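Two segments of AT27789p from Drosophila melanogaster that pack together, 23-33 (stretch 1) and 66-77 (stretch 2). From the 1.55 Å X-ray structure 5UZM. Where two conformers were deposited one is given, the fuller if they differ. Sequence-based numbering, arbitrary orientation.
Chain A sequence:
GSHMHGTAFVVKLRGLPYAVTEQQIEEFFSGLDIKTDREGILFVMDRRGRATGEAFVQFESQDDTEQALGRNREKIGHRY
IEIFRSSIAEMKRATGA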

# COMPACT_ATOMS: atom_id res chain seq x y z
N GLN A 23 2.91 -2.06 -10.55
CA GLN A 23 3.39 -0.88 -11.28
C GLN A 23 2.53 0.34 -10.97
O GLN A 23 3.06 1.46 -10.84
N GLN A 24 1.21 0.15 -10.84
CA GLN A 24 0.33 1.27 -10.54
C GLN A 24 0.56 1.79 -9.12
O GLN A 24 0.44 3.01 -8.88
N ILE A 25 0.83 0.90 -8.18
CA ILE A 25 1.16 1.34 -6.81
C ILE A 25 2.46 2.13 -6.82
O ILE A 25 2.58 3.16 -6.16
N GLU A 26 3.49 1.60 -7.49
CA GLU A 26 4.77 2.30 -7.58
C GLU A 26 4.60 3.70 -8.16
O GLU A 26 5.16 4.68 -7.62
N GLU A 27 3.77 3.81 -9.20
CA GLU A 27 3.48 5.11 -9.83
C GLU A 27 2.70 6.04 -8.87
O GLU A 27 3.01 7.23 -8.77
N PHE A 28 1.72 5.50 -8.17
CA PHE A 28 0.96 6.30 -7.21
C PHE A 28 1.87 6.88 -6.14
O PHE A 28 1.67 8.02 -5.70
N PHE A 29 2.89 6.14 -5.73
CA PHE A 29 3.84 6.60 -4.72
C PHE A 29 5.15 7.04 -5.36
O PHE A 29 6.21 6.93 -4.75
N SER A 30 5.10 7.52 -6.61
CA SER A 30 6.30 8.02 -7.28
C SER A 30 6.99 9.06 -6.43
O SER A 30 6.37 9.99 -5.93
N GLY A 31 8.31 8.94 -6.34
CA GLY A 31 9.09 9.82 -5.48
C GLY A 31 9.36 9.28 -4.09
O GLY A 31 10.14 9.88 -3.35
N LEU A 32 8.69 8.21 -3.68
CA LEU A 32 8.89 7.63 -2.36
C LEU A 32 9.60 6.29 -2.49
O LEU A 32 9.43 5.58 -3.49
N ASP A 33 10.41 5.96 -1.48
CA ASP A 33 11.25 4.76 -1.56
C ASP A 33 10.49 3.59 -0.96
O ASP A 33 10.42 3.43 0.26
N GLU A 66 5.07 9.49 5.88
CA GLU A 66 4.23 10.65 6.08
C GLU A 66 3.83 11.27 4.75
O GLU A 66 2.69 11.70 4.59
N GLN A 67 4.74 11.28 3.77
CA GLN A 67 4.37 11.77 2.45
C GLN A 67 3.34 10.85 1.79
O GLN A 67 2.48 11.34 1.05
N ALA A 68 3.41 9.54 2.05
CA ALA A 68 2.40 8.64 1.47
C ALA A 68 1.04 8.95 2.05
O ALA A 68 0.04 9.02 1.34
N LEU A 69 0.98 9.16 3.37
CA LEU A 69 -0.30 9.51 3.97
C LEU A 69 -0.85 10.81 3.41
O LEU A 69 -2.08 10.99 3.33
N GLY A 70 0.02 11.73 3.01
CA GLY A 70 -0.47 12.95 2.40
C GLY A 70 -1.10 12.76 1.03
O GLY A 70 -1.73 13.69 0.53
N ARG A 71 -0.98 11.57 0.45
CA ARG A 71 -1.64 11.28 -0.83
C ARG A 71 -3.00 10.62 -0.66
O ARG A 71 -3.59 10.17 -1.65
N ASN A 72 -3.54 10.63 0.55
CA ASN A 72 -4.86 10.10 0.85
C ASN A 72 -5.90 10.71 -0.08
O ASN A 72 -5.92 11.93 -0.31
N ARG A 73 -6.75 9.85 -0.64
CA ARG A 73 -7.79 10.14 -1.61
C ARG A 73 -7.30 10.63 -2.97
O ARG A 73 -8.12 11.04 -3.79
N GLU A 74 -6.00 10.58 -3.28
CA GLU A 74 -5.59 10.69 -4.67
C GLU A 74 -5.99 9.41 -5.43
O GLU A 74 -6.40 8.41 -4.83
N LYS A 75 -5.93 9.45 -6.75
CA LYS A 75 -6.56 8.44 -7.59
C LYS A 75 -5.55 7.50 -8.24
O LYS A 75 -4.46 7.89 -8.67
N ILE A 76 -5.99 6.25 -8.41
CA ILE A 76 -5.43 5.34 -9.41
C ILE A 76 -6.53 5.06 -10.40
O ILE A 76 -7.60 4.54 -10.03
N GLY A 77 -6.31 5.48 -11.64
CA GLY A 77 -7.40 5.41 -12.62
C GLY A 77 -8.55 6.29 -12.13
O GLY A 77 -8.36 7.45 -11.77

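Arg71 reaches across from stretch 2 to the C-terminal end of the helix of stretch 1 and the turn that follows, bonding to Phe28 O, at the end of the helix, and Ser30 O, in the turn beyond it. Its side chain leaves the backbone toward stretch 1 with chi1 in m and continues extended (t, t, chi4 -176°). Arg71 NH1 donates to Phe28 O at 3.0 Å and to Ser30 O at 3.0 Å, and Arg71 NH2 donates to the same Ser30 O at 3.2 Å; both oxygens lie at the guanidinium edge, near its plane. Leu32 (m, t) covers one face of that group, with its CD2 3.9 Å from Arg71 NH2. Ser30 and Leu32 belong to a type II turn from Phe29 to Leu32, and Gly31 at its third position has phi 94°, where a CB would be jammed against the preceding carbonyl oxygen. Water 1 donates to Phe28 O (2.9 Å) and to Glu74 OE2 (2.8 Å), linking the same carbonyl to a second side chain of stretch 2.

Apolar contacts complete the interface. Phe28 (chi1 t, chi2 80°) starts sideways, but its ring ends against stretch 2: CD1 lies 3.5 Å from Ile76 CG1, while Lys75 O and Glu74 O meet the ring edge, at 3.6 Å from Phe28 CD1 and CE1 respectively. Ile76 (m, t) points toward stretch 1 and is buried; its CD1 also meets Ile25 CD1 at 3.9 Å, and its CG2 lies 3.7 Å from Gln24 NE2. Ile25 (m, m) points away at CB, yet its end returns to make that contact. Further along, the Phe29 ring (chi1 m) brings CE1 to 3.5 Å from Ala68 CB, a small side chain that also receives Leu32 CD1 at 4.0 Å. The CA-to-CB bond of Lys75 points away; its carbonyl oxygen makes the contact with the Phe28 ring.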

# COMPACT_ATOMS: atom_id res chain seq x y z
CB GLN A 23 3.38 -1.17 -12.79
CG GLN A 23 3.86 0.02 -13.61
CD GLN A 23 3.82 -0.24 -15.12
OE1 GLN A 23 3.25 -1.23 -15.58
NE2 GLN A 23 4.44 0.64 -15.89
CB GLN A 24 -1.11 0.83 -10.71
CG GLN A 24 -1.49 0.68 -12.19
CD GLN A 24 -2.91 0.21 -12.32
OE1 GLN A 24 -3.25 -0.85 -11.82
NE2 GLN A 24 -3.76 1.02 -12.91
CB ILE A 25 1.26 0.14 -5.85
CG1 ILE A 25 -0.05 -0.66 -5.85
CG2 ILE A 25 1.67 0.61 -4.43
CD1 ILE A 25 -1.17 0.16 -5.52
CB GLU A 26 5.74 1.46 -8.41
CG GLU A 26 6.16 0.13 -7.70
CD GLU A 26 6.61 -1.01 -8.67
OE1 GLU A 26 6.59 -0.81 -9.90
OE2 GLU A 26 6.96 -2.13 -8.21
CB GLU A 27 2.72 4.91 -11.13
CG GLU A 27 2.27 6.20 -11.74
CD GLU A 27 1.48 6.01 -13.01
OE1 GLU A 27 0.54 6.81 -13.25
OE2 GLU A 27 1.83 5.08 -13.77
CB PHE A 28 -0.11 5.41 -6.59
CG PHE A 28 -1.03 6.09 -5.67
CD1 PHE A 28 -2.09 6.83 -6.14
CD2 PHE A 28 -0.82 6.01 -4.29
CE1 PHE A 28 -2.94 7.47 -5.25
CE2 PHE A 28 -1.70 6.62 -3.42
CZ PHE A 28 -2.74 7.37 -3.90
CB PHE A 29 4.05 5.48 -3.68
CG PHE A 29 2.86 5.30 -2.78
CD1 PHE A 29 2.34 6.38 -2.10
CD2 PHE A 29 2.29 4.06 -2.58
CE1 PHE A 29 1.24 6.27 -1.27
CE2 PHE A 29 1.20 3.94 -1.70
CZ PHE A 29 0.69 5.05 -1.02
CB SER A 30 5.92 8.61 -8.64
OG SER A 30 7.11 9.09 -9.28
CB LEU A 32 7.56 7.44 -1.64
CG LEU A 32 6.65 8.68 -1.71
CD1 LEU A 32 5.35 8.41 -1.01
CD2 LEU A 32 7.30 9.94 -1.10
CB ASP A 33 12.58 4.99 -0.85
CG ASP A 33 13.59 3.88 -1.11
OD1 ASP A 33 13.43 3.13 -2.10
OD2 ASP A 33 14.55 3.75 -0.33
CB GLU A 66 4.94 11.68 6.96
CG GLU A 66 5.31 11.12 8.34
CD GLU A 66 4.14 11.03 9.31
OE1 GLU A 66 3.06 11.63 9.06
OE2 GLU A 66 4.33 10.38 10.36
CB GLN A 67 5.59 11.89 1.56
CG GLN A 67 6.61 12.97 2.01
CD GLN A 67 7.79 13.01 1.11
OE1 GLN A 67 8.93 12.81 1.52
NE2 GLN A 67 7.53 13.24 -0.16
CB ALA A 68 2.75 7.19 1.75
CB LEU A 69 -0.13 9.60 5.49
CG LEU A 69 0.09 8.21 6.06
CD1 LEU A 69 0.91 8.33 7.33
CD2 LEU A 69 -1.25 7.61 6.35
CB ARG A 71 -0.72 10.43 -1.69
CG ARG A 71 0.56 11.21 -2.03
CD ARG A 71 1.46 10.50 -2.96
NE ARG A 71 2.74 11.23 -2.97
CZ ARG A 71 3.76 10.94 -3.75
NH1 ARG A 71 3.67 9.97 -4.66
NH2 ARG A 71 4.91 11.64 -3.67
CB ASN A 72 -5.21 10.37 2.31
CG ASN A 72 -6.53 9.79 2.70
OD1 ASN A 72 -6.80 8.64 2.44
ND2 ASN A 72 -7.41 10.61 3.28
CB ARG A 73 -8.84 11.12 -1.06
CG ARG A 73 -9.51 10.57 0.22
CD ARG A 73 -10.90 11.12 0.48
NE ARG A 73 -11.92 10.32 -0.18
CZ ARG A 73 -12.58 10.70 -1.27
NH1 ARG A 73 -12.34 11.87 -1.83
NH2 ARG A 73 -13.49 9.89 -1.79
CB GLU A 74 -4.09 10.96 -4.77
CG GLU A 74 -3.74 12.33 -4.14
CD GLU A 74 -2.30 12.71 -4.25
OE1 GLU A 74 -1.93 13.78 -3.70
OE2 GLU A 74 -1.52 11.94 -4.84
CB LYS A 75 -7.41 9.08 -8.70
CG LYS A 75 -8.64 9.78 -8.10
CD LYS A 75 -9.41 10.61 -9.10
CE LYS A 75 -10.14 9.73 -10.06
NZ LYS A 75 -11.15 10.56 -10.82
CB ILE A 76 -4.90 4.03 -8.80
CG1 ILE A 76 -3.78 4.28 -7.81
CG2 ILE A 76 -4.50 3.05 -9.91
CD1 ILE A 76 -3.29 2.96 -7.15
O HOH W 1 -0.35 9.95 -6.42